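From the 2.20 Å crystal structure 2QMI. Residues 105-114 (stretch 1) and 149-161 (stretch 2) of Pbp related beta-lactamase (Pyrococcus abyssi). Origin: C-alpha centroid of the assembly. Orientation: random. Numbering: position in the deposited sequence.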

# COMPACT_ATOMS: atom_id res chain seq x y z
N LEU A 105 49.82 17.77 -4.15
CA LEU A 105 49.27 19.01 -4.69
C LEU A 105 48.61 18.78 -6.05
O LEU A 105 47.61 19.43 -6.37
N THR A 106 49.17 17.87 -6.83
CA THR A 106 48.67 17.57 -8.16
C THR A 106 47.75 16.35 -8.26
O THR A 106 47.33 15.99 -9.36
N HIS A 107 47.43 15.73 -7.13
CA HIS A 107 46.58 14.55 -7.13
C HIS A 107 47.20 13.50 -8.04
O HIS A 107 46.50 12.86 -8.82
N SER A 108 48.52 13.33 -7.94
CA SER A 108 49.24 12.35 -8.75
C SER A 108 49.98 11.28 -7.94
O SER A 108 50.84 10.58 -8.48
N SER A 109 49.65 11.14 -6.66
CA SER A 109 50.31 10.15 -5.81
C SER A 109 50.22 8.74 -6.39
O SER A 109 51.06 7.88 -6.10
N GLY A 110 49.21 8.51 -7.22
CA GLY A 110 49.02 7.20 -7.82
C GLY A 110 47.97 6.41 -7.07
O GLY A 110 47.60 5.30 -7.46
N ILE A 111 47.48 6.99 -5.98
CA ILE A 111 46.47 6.37 -5.15
C ILE A 111 45.09 6.91 -5.51
O ILE A 111 44.82 8.10 -5.37
N PRO A 112 44.20 6.04 -6.01
CA PRO A 112 42.87 6.54 -6.36
C PRO A 112 42.12 6.97 -5.11
O PRO A 112 42.48 6.61 -3.98
N SER A 113 41.07 7.75 -5.31
CA SER A 113 40.28 8.28 -4.22
C SER A 113 39.72 7.28 -3.24
O SER A 113 39.35 6.16 -3.59
N LEU A 114 39.69 7.69 -1.98
CA LEU A 114 39.10 6.87 -0.94
C LEU A 114 37.74 7.58 -0.92
O LEU A 114 37.67 8.78 -1.14
N TRP A 149 46.43 0.91 -1.69
CA TRP A 149 45.35 1.26 -2.61
C TRP A 149 45.87 1.75 -3.96
O TRP A 149 45.15 1.70 -4.96
N ALA A 150 47.11 2.22 -3.99
CA ALA A 150 47.74 2.75 -5.20
C ALA A 150 47.60 1.82 -6.40
O ALA A 150 47.54 0.60 -6.25
N VAL A 151 47.54 2.40 -7.59
CA VAL A 151 47.40 1.63 -8.83
C VAL A 151 48.48 2.01 -9.84
O VAL A 151 48.74 1.27 -10.79
N ALA A 152 49.11 3.17 -9.64
CA ALA A 152 50.17 3.63 -10.53
C ALA A 152 51.28 4.27 -9.69
O ALA A 152 51.08 4.56 -8.52
N LYS A 153 52.45 4.47 -10.30
CA LYS A 153 53.57 5.10 -9.60
C LYS A 153 53.27 6.58 -9.45
O LYS A 153 52.55 7.16 -10.25
N PRO A 154 53.83 7.22 -8.41
CA PRO A 154 53.62 8.65 -8.17
C PRO A 154 53.93 9.49 -9.42
O PRO A 154 54.97 9.31 -10.06
N GLY A 155 53.02 10.39 -9.76
CA GLY A 155 53.23 11.25 -10.91
C GLY A 155 52.83 10.74 -12.27
O GLY A 155 52.96 11.47 -13.25
N GLU A 156 52.35 9.51 -12.36
CA GLU A 156 51.94 8.97 -13.66
C GLU A 156 50.47 9.24 -13.99
O GLU A 156 50.14 9.41 -15.17
N ARG A 157 49.60 9.30 -12.99
CA ARG A 157 48.18 9.54 -13.25
C ARG A 157 47.47 10.47 -12.27
O ARG A 157 47.92 10.68 -11.15
N PHE A 158 46.35 11.02 -12.72
CA PHE A 158 45.56 11.95 -11.93
C PHE A 158 44.31 11.30 -11.33
O PHE A 158 43.48 10.75 -12.04
N PHE A 159 44.20 11.35 -10.01
CA PHE A 159 43.05 10.82 -9.29
C PHE A 159 42.76 11.87 -8.22
O PHE A 159 43.58 12.10 -7.35
N TYR A 160 41.60 12.52 -8.31
CA TYR A 160 41.24 13.54 -7.33
C TYR A 160 41.15 12.86 -5.96
O TYR A 160 40.30 12.01 -5.72
N LEU A 161 42.06 13.25 -5.07
CA LEU A 161 42.12 12.66 -3.74
C LEU A 161 42.01 13.70 -2.63
O LEU A 161 42.95 14.45 -2.38

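Two irregular loops of one chain pack through rings and aliphatic side chains laid over a ladder of backbone hydrogen bonds, with three ordered waters filling polar gaps. His 107, at positive phi and the first residue after a helix to leave helical phi/psi, in a Schellman motif, points toward the other stretch in rotamer m. Tyr 160 covers one face of its ring, with CA 4.2 Å from the ring centroid in a CH-pi contact, and His 107 CB lies 3.4 Å from Phe 158 CE1. His 107 ND1 approaches Leu 161 N to 3.1 Å, and NE2 is satisfied elsewhere in the structure. The t rotamer of Phe 158 brings its ring edge to Thr 106 O, 3.2 Å from CD1. Phe 159 (m) points toward the other stretch and offers a ring face to Pro 112, whose CB sits 4.1 Å from the ring centroid. Pro 112 also meets Trp 149 (t), with CG 3.3 Å from CD1. Around that indole, Ile 111 CG2 (rotamer m) approaches CD1 to 3.8 Å and Leu 114 CD2 (m) approaches CD1 to 3.6 Å, while NE1 donates to Ser 113 O at 3.3 Å. Leu 161 (t, p) leaves sideways, but its end comes nearer, with CD1 4.1 Å from Leu 114 CG. Gly 110 has no side chain, and a CB there would clash with Ala 152 O; its own O accepts from Val 151 N at 2.9 Å. Phe 159 N donates to His 107 O at 3.0 Å and Gly 155 N to Ser 108 O at 2.5 Å. Water 2 bridges Ile 111 O and Phe 159 O, donating to both; water 3 likewise links Ser 113 OG (2.9 Å from its O) to Tyr 160 O. Water 1 accepts from Arg 157 N at 2.7 Å from its O, beside Ser 108 O and Lys 153 O.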

# COMPACT_ATOMS: atom_id res chain seq x y z
CB LEU A 105 50.38 20.05 -4.85
CG LEU A 105 50.99 20.69 -3.61
CD1 LEU A 105 52.27 21.43 -3.99
CD2 LEU A 105 49.98 21.64 -2.97
CB THR A 106 49.85 17.38 -9.15
OG1 THR A 106 50.72 16.36 -8.65
CG2 THR A 106 50.63 18.67 -9.30
CB HIS A 107 45.18 14.87 -7.65
CG HIS A 107 44.45 15.88 -6.83
ND1 HIS A 107 43.98 15.62 -5.57
CD2 HIS A 107 44.09 17.16 -7.11
CE1 HIS A 107 43.37 16.69 -5.09
NE2 HIS A 107 43.42 17.64 -6.01
CB SER A 108 50.23 13.06 -9.69
OG SER A 108 51.29 13.67 -8.99
CB SER A 109 49.70 10.15 -4.40
OG SER A 109 48.36 9.72 -4.42
CB ILE A 111 46.74 6.66 -3.66
CG1 ILE A 111 48.15 6.20 -3.30
CG2 ILE A 111 45.72 5.93 -2.79
CD1 ILE A 111 48.59 6.62 -1.91
CB PRO A 112 42.23 5.35 -7.07
CG PRO A 112 42.88 4.18 -6.40
CD PRO A 112 44.32 4.60 -6.27
CB SER A 113 39.12 9.11 -4.78
OG SER A 113 38.16 9.40 -3.78
CB LEU A 114 39.85 7.07 0.39
CG LEU A 114 41.39 7.09 0.39
CD1 LEU A 114 41.89 7.28 1.83
CD2 LEU A 114 41.96 5.81 -0.21
CB TRP A 149 44.48 2.33 -1.94
CG TRP A 149 43.14 2.54 -2.57
CD1 TRP A 149 42.67 3.70 -3.10
CD2 TRP A 149 42.06 1.60 -2.63
NE1 TRP A 149 41.36 3.55 -3.49
CE2 TRP A 149 40.96 2.27 -3.21
CE3 TRP A 149 41.91 0.26 -2.25
CZ2 TRP A 149 39.73 1.64 -3.43
CZ3 TRP A 149 40.68 -0.37 -2.46
CH2 TRP A 149 39.61 0.33 -3.05
CB ALA A 150 49.21 3.03 -4.93
CB VAL A 151 46.02 1.85 -9.46
CG1 VAL A 151 44.95 1.35 -8.51
CG2 VAL A 151 45.82 3.33 -9.77
CB ALA A 152 49.63 4.64 -11.55
CB LYS A 153 54.88 4.95 -10.39
CG LYS A 153 55.43 3.53 -10.43
CD LYS A 153 56.69 3.45 -11.28
CE LYS A 153 57.12 2.00 -11.45
NZ LYS A 153 58.26 1.85 -12.42
CB PRO A 154 54.58 8.95 -7.03
CG PRO A 154 54.55 7.68 -6.24
CD PRO A 154 54.63 6.62 -7.32
CB GLU A 156 52.22 7.46 -13.73
CG GLU A 156 53.69 7.08 -13.48
CD GLU A 156 54.02 5.63 -13.83
OE1 GLU A 156 53.17 4.75 -13.58
OE2 GLU A 156 55.14 5.37 -14.34
CB ARG A 157 47.41 8.21 -13.32
CG ARG A 157 47.70 7.40 -14.58
CD ARG A 157 46.90 6.12 -14.63
NE ARG A 157 45.46 6.35 -14.68
CZ ARG A 157 44.57 5.37 -14.84
NH1 ARG A 157 44.97 4.11 -14.96
NH2 ARG A 157 43.26 5.65 -14.86
CB PHE A 158 45.14 13.15 -12.79
CG PHE A 158 44.32 14.18 -12.06
CD1 PHE A 158 44.93 15.17 -11.30
CD2 PHE A 158 42.92 14.16 -12.13
CE1 PHE A 158 44.17 16.12 -10.61
CE2 PHE A 158 42.15 15.10 -11.43
CZ PHE A 158 42.78 16.08 -10.68
CB PHE A 159 43.36 9.47 -8.61
CG PHE A 159 43.53 8.32 -9.56
CD1 PHE A 159 42.44 7.82 -10.28
CD2 PHE A 159 44.77 7.71 -9.74
CE1 PHE A 159 42.59 6.74 -11.15
CE2 PHE A 159 44.93 6.62 -10.61
CZ PHE A 159 43.84 6.14 -11.32
CB TYR A 160 39.90 14.17 -7.69
CG TYR A 160 39.59 15.45 -6.95
CD1 TYR A 160 40.25 16.63 -7.26
CD2 TYR A 160 38.61 15.49 -5.96
CE1 TYR A 160 39.95 17.82 -6.60
CE2 TYR A 160 38.30 16.66 -5.29
CZ TYR A 160 38.97 17.82 -5.62
OH TYR A 160 38.65 18.99 -4.96
CB LEU A 161 43.45 11.91 -3.59
CG LEU A 161 43.73 11.17 -2.28
CD1 LEU A 161 42.75 10.02 -2.13
CD2 LEU A 161 45.17 10.66 -2.30
O HOH W 1 50.14 8.26 -10.51
O HOH W 2 45.67 10.48 -6.30
O HOH W 3 38.60 12.22 -3.63